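Possible prolidase (Bifidobacterium longum NCC2705, PDB 2P9B) is of unconfirmed function but, as an amidohydrolase-family member, probably hydrolyses carbon-nitrogen bonds other than peptide bonds. Local coordinates at residues G240-A245 and G260-E265; R286-L291 and G337-V342; L403-A408 and H419-I424. All blocks are in the same frame, centred on the assembly; numbering follows the deposited sequence.

Interaction 1 of 3, residues G240-A245 and G260-E265; sequences GVIVGA and GVDTIE
V243 and A245 of strand 243-247 meet T263 of strand 263-264 and its flanking residues D262 and E265 in a parallel pairing from the amidohydrolase TIM barrel, where helix 250-259 completes a beta-alpha-beta unit. The backbone bonds run in step: T263 N donates to V243 O (3.0 Å), A245 N to T263 O (2.9 Å), and E265 N to A245 O in a nearly straight bond. D262 N also leans on V243 O, but weakly.

One step earlier, at V243 N, a side chain takes over the job of the backbone. D262 OD2 accepts V243 N at 2.8 Å through its anti lone pair, with 172° at the hydrogen. D262 CG stands anti to the carbonyl carbon (chi1 -54°), 3.7 Å from V243 N, and the two side chains cross at about a right angle. H237 NE2 is also hydrogen-bonded to OD2, and L285 N serves OD1, so both oxygens are satisfied in this buried place. An alanine here would probably leave V243 N without its acceptor and H237 NE2 and L285 N without their partner.

Over G244, whose CA lies 3.1 Å from T263 OG1, there is no room for a side chain. That hydroxyl donates to E265 OE2 and is also bonded to R133, which with K203 forms salt bridges to the E265 carboxylate. On the other face, A245 CB rests 3.6 Å from V261 CG1.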
loop_
_atom_site.group_PDB
_atom_site.type_symbol
_atom_site.label_atom_id
_atom_site.label_comp_id
_atom_site.label_asym_id
_atom_site.label_seq_id
_atom_site.Cartn_x
_atom_site.Cartn_y
_atom_site.Cartn_z
ATOM N N GLY A 240 -4.681 -17.329 -8.243
ATOM C CA GLY A 240 -4.069 -16.863 -7.013
ATOM C C GLY A 240 -3.817 -15.369 -6.960
ATOM O O GLY A 240 -2.928 -14.907 -6.245
ATOM N N VAL A 241 -4.605 -14.606 -7.707
ATOM C CA VAL A 241 -4.452 -13.161 -7.736
ATOM C C VAL A 241 -5.446 -12.474 -6.798
ATOM O O VAL A 241 -6.637 -12.774 -6.820
ATOM C CB VAL A 241 -4.633 -12.638 -9.177
ATOM C CG1 VAL A 241 -4.642 -11.119 -9.192
ATOM C CG2 VAL A 241 -3.497 -13.157 -10.047
ATOM N N ILE A 242 -4.953 -11.558 -5.964
ATOM C CA ILE A 242 -5.834 -10.854 -5.034
ATOM C C ILE A 242 -6.586 -9.710 -5.705
ATOM O O ILE A 242 -6.047 -8.994 -6.551
ATOM C CB ILE A 242 -5.069 -10.290 -3.814
ATOM C CG1 ILE A 242 -3.958 -9.356 -4.273
ATOM C CG2 ILE A 242 -4.509 -11.432 -2.976
ATOM C CD1 ILE A 242 -3.340 -8.553 -3.138
ATOM N N VAL A 243 -7.840 -9.546 -5.304
ATOM C CA VAL A 243 -8.716 -8.527 -5.857
ATOM C C VAL A 243 -9.051 -7.437 -4.847
ATOM O O VAL A 243 -9.359 -7.721 -3.694
ATOM C CB VAL A 243 -10.033 -9.171 -6.339
ATOM C CG1 VAL A 243 -10.973 -8.113 -6.894
ATOM C CG2 VAL A 243 -9.729 -10.233 -7.387
ATOM N N GLY A 244 -8.976 -6.192 -5.302
ATOM C CA GLY A 244 -9.301 -5.061 -4.461
ATOM C C GLY A 244 -10.475 -4.344 -5.087
ATOM O O GLY A 244 -10.613 -4.307 -6.313
ATOM N N ALA A 245 -11.347 -3.793 -4.253
ATOM C CA ALA A 245 -12.497 -3.076 -4.766
ATOM C C ALA A 245 -12.587 -1.748 -4.050
ATOM O O ALA A 245 -12.493 -1.679 -2.830
ATOM C CB ALA A 245 -13.769 -3.877 -4.537
ATOM N N GLY A 260 -16.536 -11.749 -2.809
ATOM C CA GLY A 260 -15.281 -12.395 -2.465
ATOM C C GLY A 260 -14.042 -11.530 -2.651
ATOM O O GLY A 260 -12.932 -12.049 -2.758
ATOM N N VAL A 261 -14.235 -10.216 -2.690
ATOM C CA VAL A 261 -13.130 -9.273 -2.849
ATOM C C VAL A 261 -12.195 -9.388 -1.653
ATOM O O VAL A 261 -12.638 -9.429 -0.504
ATOM C CB VAL A 261 -13.660 -7.816 -2.964
ATOM C CG1 VAL A 261 -12.514 -6.818 -2.901
ATOM C CG2 VAL A 261 -14.408 -7.648 -4.265
ATOM N N ASP A 262 -10.897 -9.428 -1.928
ATOM C CA ASP A 262 -9.890 -9.565 -0.880
ATOM C C ASP A 262 -9.585 -8.306 -0.078
ATOM O O ASP A 262 -9.283 -8.388 1.113
ATOM C CB ASP A 262 -8.632 -10.125 -1.511
ATOM C CG ASP A 262 -8.918 -11.396 -2.267
ATOM O OD1 ASP A 262 -9.146 -12.431 -1.605
ATOM O OD2 ASP A 262 -8.950 -11.353 -3.514
ATOM N N THR A 263 -9.648 -7.148 -0.725
ATOM C CA THR A 263 -9.388 -5.898 -0.022
ATOM C C THR A 263 -10.406 -4.836 -0.395
ATOM O O THR A 263 -10.795 -4.710 -1.557
ATOM C CB THR A 263 -7.980 -5.333 -0.338
ATOM O OG1 THR A 263 -7.890 -5.014 -1.731
ATOM C CG2 THR A 263 -6.906 -6.334 0.026
ATOM N N ILE A 264 -10.845 -4.087 0.606
ATOM C CA ILE A 264 -11.792 -3.007 0.380
ATOM C C ILE A 264 -10.988 -1.717 0.519
ATOM O O ILE A 264 -10.328 -1.512 1.539
ATOM C CB ILE A 264 -12.906 -2.995 1.447
ATOM C CG1 ILE A 264 -13.722 -4.292 1.375
ATOM C CG2 ILE A 264 -13.793 -1.761 1.261
ATOM C CD1 ILE A 264 -14.492 -4.488 0.080
ATOM N N GLU A 265 -11.024 -0.869 -0.508
ATOM C CA GLU A 265 -10.313 0.406 -0.470
ATOM C C GLU A 265 -11.291 1.522 -0.133
ATOM O O GLU A 265 -12.382 1.587 -0.696
ATOM C CB GLU A 265 -9.640 0.724 -1.808
ATOM C CG GLU A 265 -8.305 0.027 -2.014
ATOM C CD GLU A 265 -8.453 -1.464 -2.135
ATOM O OE1 GLU A 265 -9.266 -1.900 -2.978
ATOM O OE2 GLU A 265 -7.757 -2.197 -1.402
#

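Interaction 2 of 3, residues R286-L291 and G337-V342; sequences RGYSAL and GLMIGV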
loop_
_atom_site.group_PDB
_atom_site.type_symbol
_atom_site.label_atom_id
_atom_site.label_comp_id
_atom_site.label_asym_id
_atom_site.label_seq_id
_atom_site.Cartn_x
_atom_site.Cartn_y
_atom_site.Cartn_z
ATOM N N ARG A 286 -8.087 -16.061 0.601
ATOM C CA ARG A 286 -7.588 -16.663 1.831
ATOM C C ARG A 286 -8.608 -16.765 2.961
ATOM O O ARG A 286 -8.249 -16.941 4.122
ATOM C CB ARG A 286 -6.342 -15.907 2.277
ATOM C CG ARG A 286 -5.247 -16.001 1.223
ATOM C CD ARG A 286 -4.388 -14.767 1.152
ATOM N NE ARG A 286 -5.169 -13.547 0.957
ATOM C CZ ARG A 286 -4.622 -12.352 0.768
ATOM N NH1 ARG A 286 -3.302 -12.238 0.740
ATOM N NH2 ARG A 286 -5.381 -11.273 0.640
ATOM N N GLY A 287 -9.885 -16.667 2.607
ATOM C CA GLY A 287 -10.941 -16.790 3.599
ATOM C C GLY A 287 -11.252 -15.560 4.427
ATOM O O GLY A 287 -12.046 -15.635 5.362
ATOM N N TYR A 288 -10.635 -14.430 4.102
ATOM C CA TYR A 288 -10.893 -13.204 4.847
ATOM C C TYR A 288 -10.662 -12.005 3.938
ATOM O O TYR A 288 -9.991 -12.116 2.922
ATOM C CB TYR A 288 -9.960 -13.112 6.061
ATOM C CG TYR A 288 -8.547 -12.697 5.721
ATOM C CD1 TYR A 288 -8.172 -11.353 5.738
ATOM C CD2 TYR A 288 -7.589 -13.642 5.360
ATOM C CE1 TYR A 288 -6.877 -10.964 5.404
ATOM C CE2 TYR A 288 -6.295 -13.264 5.024
ATOM C CZ TYR A 288 -5.946 -11.924 5.047
ATOM O OH TYR A 288 -4.667 -11.543 4.702
ATOM N N SER A 289 -11.229 -10.863 4.311
ATOM C CA SER A 289 -11.052 -9.644 3.537
ATOM C C SER A 289 -10.382 -8.628 4.442
ATOM O O SER A 289 -10.501 -8.705 5.661
ATOM C CB SER A 289 -12.401 -9.120 3.043
ATOM O OG SER A 289 -12.953 -9.999 2.082
ATOM N N ALA A 290 -9.651 -7.693 3.848
ATOM C CA ALA A 290 -8.966 -6.675 4.624
ATOM C C ALA A 290 -9.450 -5.296 4.203
ATOM O O ALA A 290 -10.012 -5.132 3.124
ATOM C CB ALA A 290 -7.454 -6.783 4.421
ATOM N N LEU A 291 -9.235 -4.315 5.069
ATOM C CA LEU A 291 -9.636 -2.941 4.788
ATOM C C LEU A 291 -8.408 -2.053 4.594
ATOM O O LEU A 291 -7.461 -2.127 5.374
ATOM C CB LEU A 291 -10.468 -2.399 5.950
ATOM C CG LEU A 291 -10.855 -0.918 5.891
ATOM C CD1 LEU A 291 -11.811 -0.671 4.736
ATOM C CD2 LEU A 291 -11.498 -0.511 7.197
ATOM N N GLY A 337 -10.768 -5.606 15.524
ATOM C CA GLY A 337 -9.581 -6.397 15.259
ATOM C C GLY A 337 -9.463 -6.972 13.857
ATOM O O GLY A 337 -8.892 -8.046 13.671
ATOM N N LEU A 338 -9.989 -6.264 12.864
ATOM C CA LEU A 338 -9.915 -6.735 11.487
ATOM C C LEU A 338 -8.534 -6.466 10.892
ATOM O O LEU A 338 -7.710 -5.769 11.484
ATOM C CB LEU A 338 -10.970 -6.037 10.625
ATOM C CG LEU A 338 -12.444 -6.208 11.006
ATOM C CD1 LEU A 338 -13.291 -5.387 10.051
ATOM C CD2 LEU A 338 -12.841 -7.681 10.948
HETATM N N MSE A 339 -8.289 -7.046 9.722
HETATM C CA MSE A 339 -7.031 -6.852 9.015
HETATM C C MSE A 339 -7.123 -5.489 8.334
HETATM O O MSE A 339 -7.957 -5.289 7.455
HETATM C CB MSE A 339 -6.841 -7.959 7.976
HETATM C CG MSE A 339 -6.459 -9.326 8.576
HETATM SE SE MSE A 339 -4.796 -9.434 9.440
HETATM C CE MSE A 339 -3.706 -9.592 7.892
ATOM N N ILE A 340 -6.271 -4.559 8.756
ATOM C CA ILE A 340 -6.281 -3.206 8.205
ATOM C C ILE A 340 -4.900 -2.843 7.696
ATOM O O ILE A 340 -3.927 -2.904 8.442
ATOM C CB ILE A 340 -6.681 -2.178 9.278
ATOM C CG1 ILE A 340 -8.033 -2.575 9.880
ATOM C CG2 ILE A 340 -6.715 -0.778 8.668
ATOM C CD1 ILE A 340 -8.463 -1.731 11.058
ATOM N N GLY A 341 -4.827 -2.440 6.434
ATOM C CA GLY A 341 -3.542 -2.094 5.859
ATOM C C GLY A 341 -3.323 -0.618 5.624
ATOM O O GLY A 341 -4.150 0.221 5.973
ATOM N N VAL A 342 -2.181 -0.309 5.023
ATOM C CA VAL A 342 -1.798 1.062 4.720
ATOM C C VAL A 342 -1.674 1.241 3.208
ATOM O O VAL A 342 -0.887 0.561 2.546
ATOM C CB VAL A 342 -0.448 1.410 5.394
ATOM C CG1 VAL A 342 0.121 2.692 4.817
ATOM C CG2 VAL A 342 -0.649 1.559 6.898
HETATM O O HOH W 1 -10.303 -8.787 8.534
#
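M339, a selenomethionine, meets Y288 and A290 where the chain after helix 313-335 comes alongside strand 290-292, the neighbour of strand 263-264 in the parallel sheet of this TIM-barrel-clan amidohydrolase. The approach is through a single backbone bridge, L291 with I340.

The segment starts at G337, whose positive phi closes a Schellman motif at the end of the helix. L338 turns its side chain to F278 and R279 of helix 272-279 and to A333. At M339 the real contact begins. Its N donates to a water 2.9 Å away, and the same water donates to S289 O, bridging the backbones just before they come close enough to bond directly. The side chain crosses the tyrosine obliquely, with CG 3.6 Å from Y288 CE1; bends at chi2 and again at chi3 (-79°) bring the terminal CE to 3.9 Å from Y288 OH. M339 CB sits against A290 CB at 3.8 Å, and V381 and S384 of helix 371-385 also touch the selenomethionine. The Y288 OH, for its part, stands over the centre of the R286 guanidinium, 4.0 Å above its plane.

M339 O then takes L291 N at 2.9 Å with 168° at the hydrogen. I340 brings its CA to 3.3 Å from L291 O, a CA-H...O contact, and its CG2 close to the same oxygen; the I340 side chain also touches A333 and H334 of helix 313-335. G341 N completes the bridge, donating to L291 O at 2.9 Å.

Interaction 3 of 3, residues L403-A408 and H419-I424; sequences LLVLNA and HPALVI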
loop_
_atom_site.group_PDB
_atom_site.type_symbol
_atom_site.label_atom_id
_atom_site.label_comp_id
_atom_site.label_asym_id
_atom_site.label_seq_id
_atom_site.Cartn_x
_atom_site.Cartn_y
_atom_site.Cartn_z
ATOM N N LEU A 403 15.068 -3.227 3.829
ATOM C CA LEU A 403 15.328 -2.470 5.051
ATOM C C LEU A 403 15.154 -0.975 4.908
ATOM O O LEU A 403 15.505 -0.389 3.888
ATOM C CB LEU A 403 16.759 -2.727 5.532
ATOM C CG LEU A 403 17.352 -4.131 5.385
ATOM C CD1 LEU A 403 18.737 -4.166 6.041
ATOM C CD2 LEU A 403 16.449 -5.158 6.017
ATOM N N LEU A 404 14.621 -0.357 5.951
ATOM C CA LEU A 404 14.443 1.083 5.954
ATOM C C LEU A 404 15.222 1.602 7.157
ATOM O O LEU A 404 14.900 1.286 8.307
ATOM C CB LEU A 404 12.962 1.445 6.069
ATOM C CG LEU A 404 12.643 2.924 6.317
ATOM C CD1 LEU A 404 13.293 3.796 5.250
ATOM C CD2 LEU A 404 11.125 3.107 6.327
ATOM N N VAL A 405 16.268 2.370 6.879
ATOM C CA VAL A 405 17.112 2.926 7.934
ATOM C C VAL A 405 16.694 4.364 8.211
ATOM O O VAL A 405 16.627 5.190 7.298
ATOM C CB VAL A 405 18.596 2.874 7.523
ATOM C CG1 VAL A 405 19.475 3.297 8.690
ATOM C CG2 VAL A 405 18.953 1.455 7.072
ATOM N N LEU A 406 16.418 4.647 9.480
ATOM C CA LEU A 406 15.962 5.963 9.920
ATOM C C LEU A 406 16.932 6.652 10.877
ATOM O O LEU A 406 17.752 6.004 11.519
ATOM C CB LEU A 406 14.599 5.821 10.598
ATOM C CG LEU A 406 13.558 5.046 9.782
ATOM C CD1 LEU A 406 12.283 4.834 10.605
ATOM C CD2 LEU A 406 13.253 5.801 8.503
ATOM N N ASN A 407 16.808 7.971 10.984
ATOM C CA ASN A 407 17.673 8.754 11.858
ATOM C C ASN A 407 17.096 8.907 13.262
ATOM O O ASN A 407 17.776 9.386 14.173
ATOM C CB ASN A 407 17.925 10.130 11.235
ATOM C CG ASN A 407 18.848 10.063 10.034
ATOM O OD1 ASN A 407 18.625 10.731 9.025
ATOM N ND2 ASN A 407 19.899 9.263 10.140
ATOM N N ALA A 408 15.845 8.497 13.442
ATOM C CA ALA A 408 15.197 8.587 14.745
ATOM C C ALA A 408 14.177 7.462 14.882
ATOM O O ALA A 408 13.856 6.788 13.903
ATOM C CB ALA A 408 14.517 9.948 14.906
ATOM N N HIS A 419 11.966 11.360 6.358
ATOM C CA HIS A 419 13.274 11.469 5.719
ATOM C C HIS A 419 14.173 10.284 6.048
ATOM O O HIS A 419 14.938 10.317 7.014
ATOM C CB HIS A 419 13.964 12.772 6.137
ATOM C CG HIS A 419 13.156 14.001 5.856
ATOM N ND1 HIS A 419 12.195 14.477 6.723
ATOM C CD2 HIS A 419 13.149 14.839 4.791
ATOM C CE1 HIS A 419 11.632 15.554 6.205
ATOM N NE2 HIS A 419 12.193 15.795 5.032
ATOM N N PRO A 420 14.097 9.216 5.239
ATOM C CA PRO A 420 14.925 8.032 5.483
ATOM C C PRO A 420 16.423 8.318 5.393
ATOM O O PRO A 420 16.856 9.221 4.671
ATOM C CB PRO A 420 14.475 7.059 4.389
ATOM C CG PRO A 420 13.071 7.492 4.085
ATOM C CD PRO A 420 13.194 8.997 4.098
ATOM N N ALA A 421 17.209 7.543 6.133
ATOM C CA ALA A 421 18.658 7.678 6.109
ATOM C C ALA A 421 19.174 6.839 4.942
ATOM O O ALA A 421 20.110 7.223 4.237
ATOM C CB ALA A 421 19.254 7.177 7.418
ATOM N N LEU A 422 18.545 5.684 4.744
ATOM C CA LEU A 422 18.925 4.779 3.663
ATOM C C LEU A 422 17.828 3.751 3.446
ATOM O O LEU A 422 17.192 3.306 4.399
ATOM C CB LEU A 422 20.233 4.053 4.011
ATOM C CG LEU A 422 20.756 2.976 3.052
ATOM C CD1 LEU A 422 21.138 3.601 1.717
ATOM C CD2 LEU A 422 21.973 2.287 3.667
ATOM N N VAL A 423 17.610 3.387 2.189
ATOM C CA VAL A 423 16.605 2.387 1.846
ATOM C C VAL A 423 17.320 1.250 1.123
ATOM O O VAL A 423 18.161 1.491 0.265
ATOM C CB VAL A 423 15.535 2.957 0.902
ATOM C CG1 VAL A 423 14.438 1.914 0.666
ATOM C CG2 VAL A 423 14.951 4.217 1.495
ATOM N N ILE A 424 16.993 0.019 1.483
ATOM C CA ILE A 424 17.603 -1.140 0.851
ATOM C C ILE A 424 16.454 -1.987 0.330
ATOM O O ILE A 424 15.542 -2.331 1.082
ATOM C CB ILE A 424 18.448 -1.943 1.870
ATOM C CG1 ILE A 424 19.522 -1.026 2.457
ATOM C CG2 ILE A 424 19.072 -3.164 1.195
ATOM C CD1 ILE A 424 20.400 -1.666 3.505
HETATM O O HOH W 2 14.609 9.302 9.529
#
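V405 O is gripped by two backbone donors, A421 N at 2.7 Å and L422 N at 3.2 Å, which makes this a classic beta bulge in an antiparallel pair. The pair joins C-terminal strands to the mixed sheet carrying strand 68-78, consistent with the small beta domain that accompanies the barrel in amidohydrolases; segments 403-406 and 422-424 run at 171°. Beyond the bulge the pairing is regular: V405 N donates to L422 O at 2.8 Å, and L403 and I424 exchange a bond each way.

One face carries L403, V405, L422 and I424. L403 and I424 lie side by side, CD1 to CD1 at 3.9 Å, and L16 and F14 of strand 14-17 pack against V405 and I424. The other face belongs to L404 and V423. In L404, chi2 (55°) turns CD1 toward P420, 3.6 Å from its CB, and CD1 also touches V423 CG2; M70 and L73 press on the same leucine.

Past the strand end, N407 lays its amide against A421, with ND2 3.5 Å from the methyl CB. A water closes this end, accepting from N407 N and donating to H419 O at 2.7 Å.

Interactions 1 and 2 are neighbours in the barrel, their centres about 10 Å apart, and they share a sheet: strand 263-264 lies beside strand 290-292, with D262 O taking A290 N and V261 O taking S289 OG. Interaction 1 is wholly buried and rich in charge, with carboxylates held by several donors. Interaction 2 is mostly buried too, but it has only one backbone bridge, a water and a selenomethionine-tyrosine contact. Interaction 3 stands apart, its centre about 31 Å from that of interaction 1 and on the opposite side of the chain's centre. Its pairing is antiparallel and its side-chain contacts largely aliphatic, buried along the strands but exposed at N407 and H419.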